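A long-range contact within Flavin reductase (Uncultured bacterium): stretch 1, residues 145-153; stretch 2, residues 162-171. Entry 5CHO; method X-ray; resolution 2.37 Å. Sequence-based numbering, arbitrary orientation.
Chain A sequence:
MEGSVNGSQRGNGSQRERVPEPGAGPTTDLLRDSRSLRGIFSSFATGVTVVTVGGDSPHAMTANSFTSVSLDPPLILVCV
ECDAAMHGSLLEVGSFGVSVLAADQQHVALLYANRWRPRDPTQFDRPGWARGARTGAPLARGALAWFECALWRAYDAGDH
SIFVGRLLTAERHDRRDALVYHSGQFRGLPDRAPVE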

ATOM      1  N   ALA A 145      -3.554   9.602 -11.982  1.00 33.41           N
ATOM      2  CA  ALA A 145      -2.124   9.903 -12.045  1.00 33.23           C
ATOM      3  C   ALA A 145      -1.346   8.892 -12.892  1.00 37.51           C
ATOM      4  O   ALA A 145      -1.774   7.749 -13.056  1.00 37.56           O
ATOM      5  CB  ALA A 145      -1.543   9.958 -10.637  1.00 36.84           C
ATOM      6  N   TRP A 146      -0.205   9.329 -13.422  1.00 36.66           N
ATOM      7  CA  TRP A 146       0.715   8.460 -14.155  1.00 30.65           C
ATOM      8  C   TRP A 146       2.102   8.441 -13.521  1.00 35.67           C
ATOM      9  O   TRP A 146       2.571   9.454 -13.005  1.00 36.57           O
ATOM     10  CB  TRP A 146       0.852   8.906 -15.616  1.00 36.51           C
ATOM     11  CG  TRP A 146      -0.340   8.657 -16.497  1.00 42.48           C
ATOM     12  CD1 TRP A 146      -1.387   7.813 -16.261  1.00 40.47           C
ATOM     13  CD2 TRP A 146      -0.589   9.254 -17.775  1.00 44.16           C
ATOM     14  NE1 TRP A 146      -2.274   7.853 -17.312  1.00 40.51           N
ATOM     15  CE2 TRP A 146      -1.806   8.733 -18.254  1.00 42.70           C
ATOM     16  CE3 TRP A 146       0.099  10.183 -18.558  1.00 42.21           C
ATOM     17  CZ2 TRP A 146      -2.348   9.110 -19.481  1.00 46.87           C
ATOM     18  CZ3 TRP A 146      -0.438  10.556 -19.771  1.00 44.30           C
ATOM     19  CH2 TRP A 146      -1.648  10.022 -20.222  1.00 45.03           C
ATOM     20  N   PHE A 147       2.745   7.275 -13.555  1.00 34.54           N
ATOM     21  CA  PHE A 147       4.149   7.149 -13.175  1.00 29.63           C
ATOM     22  C   PHE A 147       4.880   6.308 -14.212  1.00 34.82           C
ATOM     23  O   PHE A 147       4.321   5.345 -14.734  1.00 35.29           O
ATOM     24  CB  PHE A 147       4.333   6.486 -11.805  1.00 27.61           C
ATOM     25  CG  PHE A 147       3.618   7.172 -10.676  1.00 33.34           C
ATOM     26  CD1 PHE A 147       4.252   8.142  -9.910  1.00 35.89           C
ATOM     27  CD2 PHE A 147       2.305   6.839 -10.376  1.00 29.61           C
ATOM     28  CE1 PHE A 147       3.587   8.766  -8.866  1.00 29.79           C
ATOM     29  CE2 PHE A 147       1.641   7.452  -9.333  1.00 30.94           C
ATOM     30  CZ  PHE A 147       2.281   8.421  -8.579  1.00 33.68           C
ATOM     31  N   GLU A 148       6.122   6.675 -14.509  1.00 34.06           N
ATOM     32  CA  GLU A 148       7.038   5.780 -15.212  1.00 37.38           C
ATOM     33  C   GLU A 148       8.202   5.479 -14.290  1.00 36.51           C
ATOM     34  O   GLU A 148       8.693   6.366 -13.590  1.00 37.66           O
ATOM     35  CB  GLU A 148       7.550   6.379 -16.523  1.00 37.00           C
ATOM     36  CG  GLU A 148       6.487   6.626 -17.571  1.00 40.12           C
ATOM     37  CD  GLU A 148       7.076   7.165 -18.859  1.00 46.33           C
ATOM     38  OE1 GLU A 148       7.450   6.349 -19.728  1.00 46.97           O
ATOM     39  OE2 GLU A 148       7.178   8.402 -19.001  1.00 48.22           O
ATOM     40  N   CYS A 149       8.646   4.229 -14.301  1.00 32.61           N
ATOM     41  CA  CYS A 149       9.659   3.780 -13.362  1.00 31.74           C
ATOM     42  C   CYS A 149      10.699   2.903 -14.028  1.00 36.90           C
ATOM     43  O   CYS A 149      10.409   2.194 -14.990  1.00 36.19           O
ATOM     44  CB  CYS A 149       9.002   3.002 -12.220  1.00 33.16           C
ATOM     45  SG  CYS A 149       7.580   3.822 -11.466  1.00 46.39           S
ATOM     46  N   ALA A 150      11.915   2.966 -13.502  1.00 37.28           N
ATOM     47  CA  ALA A 150      12.960   2.020 -13.847  1.00 36.14           C
ATOM     48  C   ALA A 150      13.130   1.067 -12.682  1.00 34.66           C
ATOM     49  O   ALA A 150      13.148   1.497 -11.530  1.00 37.26           O
ATOM     50  CB  ALA A 150      14.253   2.732 -14.149  1.00 37.65           C
ATOM     51  N   LEU A 151      13.264  -0.221 -12.972  1.00 36.91           N
ATOM     52  CA  LEU A 151      13.399  -1.204 -11.915  1.00 34.97           C
ATOM     53  C   LEU A 151      14.725  -1.003 -11.184  1.00 41.30           C
ATOM     54  O   LEU A 151      15.803  -1.085 -11.773  1.00 43.71           O
ATOM     55  CB  LEU A 151      13.284  -2.619 -12.487  1.00 32.56           C
ATOM     56  CG  LEU A 151      13.442  -3.773 -11.493  1.00 33.22           C
ATOM     57  CD1 LEU A 151      12.438  -3.649 -10.358  1.00 32.38           C
ATOM     58  CD2 LEU A 151      13.279  -5.106 -12.207  1.00 30.06           C
ATOM     59  N   TRP A 152      14.613  -0.748  -9.886  1.00 40.22           N
ATOM     60  CA  TRP A 152      15.744  -0.457  -9.014  1.00 39.25           C
ATOM     61  C   TRP A 152      16.190  -1.781  -8.426  1.00 41.44           C
ATOM     62  O   TRP A 152      17.333  -2.206  -8.609  1.00 46.46           O
ATOM     63  CB  TRP A 152      15.311   0.541  -7.928  1.00 48.37           C
ATOM     64  CG  TRP A 152      16.379   1.191  -7.067  1.00 57.57           C
ATOM     65  CD1 TRP A 152      17.265   2.165  -7.442  1.00 61.95           C
ATOM     66  CD2 TRP A 152      16.604   0.969  -5.665  1.00 61.27           C
ATOM     67  NE1 TRP A 152      18.041   2.538  -6.369  1.00 68.49           N
ATOM     68  CE2 TRP A 152      17.658   1.819  -5.268  1.00 67.40           C
ATOM     69  CE3 TRP A 152      16.024   0.124  -4.710  1.00 56.45           C
ATOM     70  CZ2 TRP A 152      18.147   1.845  -3.959  1.00 68.39           C
ATOM     71  CZ3 TRP A 152      16.512   0.151  -3.411  1.00 53.33           C
ATOM     72  CH2 TRP A 152      17.562   1.005  -3.049  1.00 55.59           C
ATOM     73  N   ARG A 153      15.257  -2.445  -7.753  1.00 43.48           N
ATOM     74  CA  ARG A 153      15.505  -3.760  -7.184  1.00 35.87           C
ATOM     75  C   ARG A 153      14.246  -4.601  -7.129  1.00 36.08           C
ATOM     76  O   ARG A 153      13.129  -4.085  -7.069  1.00 38.26           O
ATOM     77  CB  ARG A 153      16.106  -3.623  -5.786  1.00 39.37           C
ATOM     78  CG  ARG A 153      17.504  -3.071  -5.844  1.00 51.23           C
ATOM     79  CD  ARG A 153      18.241  -3.023  -4.539  1.00 51.52           C
ATOM     80  NE  ARG A 153      19.382  -2.128  -4.704  1.00 63.09           N
ATOM     81  CZ  ARG A 153      20.192  -1.728  -3.731  1.00 64.22           C
ATOM     82  NH1 ARG A 153      20.008  -2.139  -2.483  1.00 57.56           N
ATOM     83  NH2 ARG A 153      21.197  -0.910  -4.019  1.00 65.17           N
ATOM     84  N   ILE A 162       8.874  -8.045  -4.282  1.00 27.28           N
ATOM     85  CA  ILE A 162       8.681  -6.609  -4.152  1.00 26.27           C
ATOM     86  C   ILE A 162       9.538  -5.893  -5.184  1.00 33.54           C
ATOM     87  O   ILE A 162      10.765  -5.937  -5.119  1.00 35.55           O
ATOM     88  CB  ILE A 162       9.039  -6.113  -2.737  1.00 31.38           C
ATOM     89  CG1 ILE A 162       8.151  -6.801  -1.693  1.00 30.06           C
ATOM     90  CG2 ILE A 162       8.871  -4.603  -2.637  1.00 28.49           C
ATOM     91  CD1 ILE A 162       8.710  -6.756  -0.281  1.00 25.38           C
ATOM     92  N   PHE A 163       8.884  -5.227  -6.131  1.00 32.23           N
ATOM     93  CA  PHE A 163       9.585  -4.519  -7.194  1.00 28.07           C
ATOM     94  C   PHE A 163       9.668  -3.039  -6.852  1.00 30.38           C
ATOM     95  O   PHE A 163       8.652  -2.350  -6.829  1.00 30.24           O
ATOM     96  CB  PHE A 163       8.875  -4.704  -8.540  1.00 26.82           C
ATOM     97  CG  PHE A 163       8.961  -6.098  -9.087  1.00 27.52           C
ATOM     98  CD1 PHE A 163       8.110  -7.088  -8.635  1.00 29.49           C
ATOM     99  CD2 PHE A 163       9.898  -6.420 -10.051  1.00 30.99           C
ATOM    100  CE1 PHE A 163       8.186  -8.371  -9.138  1.00 32.42           C
ATOM    101  CE2 PHE A 163       9.979  -7.701 -10.558  1.00 31.82           C
ATOM    102  CZ  PHE A 163       9.121  -8.679 -10.098  1.00 29.62           C
ATOM    103  N   VAL A 164      10.881  -2.554  -6.603  1.00 31.61           N
ATOM    104  CA  VAL A 164      11.094  -1.150  -6.279  1.00 33.03           C
ATOM    105  C   VAL A 164      11.484  -0.406  -7.547  1.00 39.64           C
ATOM    106  O   VAL A 164      12.453  -0.771  -8.214  1.00 35.82           O
ATOM    107  CB  VAL A 164      12.191  -0.963  -5.217  1.00 40.60           C
ATOM    108  CG1 VAL A 164      12.268   0.492  -4.784  1.00 34.18           C
ATOM    109  CG2 VAL A 164      11.929  -1.856  -4.021  1.00 34.74           C
ATOM    110  N   GLY A 165      10.720   0.628  -7.883  1.00 34.53           N
ATOM    111  CA  GLY A 165      10.984   1.416  -9.071  1.00 38.66           C
ATOM    112  C   GLY A 165      11.441   2.814  -8.723  1.00 39.52           C
ATOM    113  O   GLY A 165      10.848   3.463  -7.862  1.00 34.36           O
ATOM    114  N   ARG A 166      12.499   3.276  -9.380  1.00 39.48           N
ATOM    115  CA  ARG A 166      12.883   4.675  -9.281  1.00 46.24           C
ATOM    116  C   ARG A 166      12.133   5.456 -10.350  1.00 42.58           C
ATOM    117  O   ARG A 166      12.144   5.086 -11.523  1.00 36.81           O
ATOM    118  CB  ARG A 166      14.392   4.877  -9.434  1.00 46.04           C
ATOM    119  CG  ARG A 166      14.762   6.343  -9.273  1.00 60.06           C
ATOM    120  CD  ARG A 166      16.230   6.665  -9.451  1.00 64.91           C
ATOM    121  NE  ARG A 166      16.423   8.091  -9.198  1.00 68.51           N
ATOM    122  CZ  ARG A 166      17.585   8.676  -8.923  1.00 70.64           C
ATOM    123  NH1 ARG A 166      18.706   7.970  -8.853  1.00 79.76           N
ATOM    124  NH2 ARG A 166      17.617   9.985  -8.713  1.00 65.91           N
ATOM    125  N   LEU A 167      11.472   6.530  -9.935  1.00 38.07           N
ATOM    126  CA  LEU A 167      10.635   7.303 -10.837  1.00 40.77           C
ATOM    127  C   LEU A 167      11.463   8.010 -11.906  1.00 43.30           C
ATOM    128  O   LEU A 167      12.494   8.609 -11.602  1.00 47.99           O
ATOM    129  CB  LEU A 167       9.812   8.325 -10.042  1.00 37.97           C
ATOM    130  CG  LEU A 167       8.812   7.715  -9.051  1.00 42.07           C
ATOM    131  CD1 LEU A 167       7.980   8.773  -8.338  1.00 36.13           C
ATOM    132  CD2 LEU A 167       7.913   6.718  -9.754  1.00 43.26           C
ATOM    133  N   LEU A 168      10.999   7.935 -13.152  1.00 45.08           N
ATOM    134  CA  LEU A 168      11.584   8.702 -14.249  1.00 44.60           C
ATOM    135  C   LEU A 168      10.656   9.859 -14.553  1.00 48.13           C
ATOM    136  O   LEU A 168      11.102  10.950 -14.906  1.00 55.32           O
ATOM    137  CB  LEU A 168      11.785   7.844 -15.498  1.00 39.09           C
ATOM    138  CG  LEU A 168      12.309   6.425 -15.305  1.00 41.14           C
ATOM    139  CD1 LEU A 168      12.310   5.705 -16.654  1.00 45.66           C
ATOM    140  CD2 LEU A 168      13.691   6.464 -14.693  1.00 39.51           C
ATOM    141  N   THR A 169       9.360   9.605 -14.412  1.00 42.91           N
ATOM    142  CA  THR A 169       8.352  10.643 -14.543  1.00 42.08           C
ATOM    143  C   THR A 169       7.200  10.378 -13.595  1.00 40.85           C
ATOM    144  O   THR A 169       6.974   9.252 -13.151  1.00 39.64           O
ATOM    145  CB  THR A 169       7.777  10.745 -15.973  1.00 42.78           C
ATOM    146  OG1 THR A 169       7.120   9.521 -16.322  1.00 46.38           O
ATOM    147  CG2 THR A 169       8.870  11.046 -16.985  1.00 45.24           C
ATOM    148  N   ALA A 170       6.471  11.441 -13.299  1.00 38.51           N
ATOM    149  CA  ALA A 170       5.298  11.368 -12.455  1.00 38.42           C
ATOM    150  C   ALA A 170       4.457  12.580 -12.792  1.00 43.96           C
ATOM    151  O   ALA A 170       4.986  13.663 -13.049  1.00 50.15           O
ATOM    152  CB  ALA A 170       5.671  11.338 -10.985  1.00 37.02           C
ATOM    153  N   GLU A 171       3.146  12.397 -12.782  1.00 47.63           N
ATOM    154  CA  GLU A 171       2.239  13.420 -13.263  1.00 47.12           C
ATOM    155  C   GLU A 171       0.864  13.181 -12.687  1.00 46.53           C
ATOM    156  O   GLU A 171       0.339  12.070 -12.755  1.00 44.63           O
ATOM    157  CB  GLU A 171       2.170  13.405 -14.790  1.00 42.86           C
ATOM    158  CG  GLU A 171       1.290  14.492 -15.383  1.00 51.23           C
ATOM    159  CD  GLU A 171       1.161  14.370 -16.889  1.00 60.90           C
ATOM    160  OE1 GLU A 171       1.813  13.479 -17.473  1.00 58.56           O
ATOM    161  OE2 GLU A 171       0.405  15.161 -17.488  1.00 63.37           O
TER

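Residues 145-153 form one continuous strand that pairs antiparallel with residues 162-171, burying 855 Å² in total. The partner is not continuous: its chain turns a corner at Leu168, and the strand segments before and after it run at 125° and 173° to the first strand. Three residues, Val164, Glu148 and Glu171, cover the most surface, and they mark the two ends and the middle of the ladder.

Glu148 sits where the register slips. Its amide donates to the carbonyl of Thr169 (N to O, 3.0 Å), as in a regular antiparallel pair, but its own carbonyl receives two amides. The nearly linear bond from Leu168 N to Glu148 O is 2.8 Å long, whereas that from Thr169 N to the same oxygen is weak at 3.4 Å. Leu168 is the extra residue of this beta bulge, and its CD2 rests 3.8 Å from Ala150 CB. The side chain of Glu148 reinforces the pairing: Thr169 OG1 donates to Glu148 OE2 over 2.9 Å, tying the hydroxyl to a carboxylate that is also hydrogen-bonded elsewhere in the structure.

At one end, Glu171 closes a two-bond ring with Trp146, Trp146 N to Glu171 O at 2.9 Å and Glu171 N to Trp146 O at 3.0 Å. Its extended side chain lies on the same face as the indole, bringing Glu171 OE1 within 3.9 Å of Trp146 CE3, a van der Waals approach.

Val164 anchors the other end, at a second bulge. Here a single carbonyl serves two successive amides, Trp152 N to Val164 O at 2.7 Å and Arg153 N to Val164 O at 3.3 Å, while Val164 N returns a bond to Arg153 O at 2.8 Å. Trp152, with a psi of -58°, departs from the extended conformation and its CA-to-CB bond points toward the partner strand, so that its CE3 packs 3.8 Å from Val164 CG1.

Between the bulges, Ala150 and Arg166 exchange amide-carbonyl bonds of 2.9 Å in each direction (N to O). The opposite face, bearing Phe147, Cys149, Leu167 and Ala170, is apolar. Leu167 CD2 lies 3.4 Å from Cys149 SG and 3.9 Å from Phe147 CD1, and the same ring atom is 3.7 Å from Ala170 CB. Farther along, Leu151 CD1 meets the edge of the Phe163 ring, 3.8 Å from CD2. Gly165 lies across from Leu151; an ideally placed CB there would fall 2.8 Å from Cys149 CB, a clash that its missing side chain avoids.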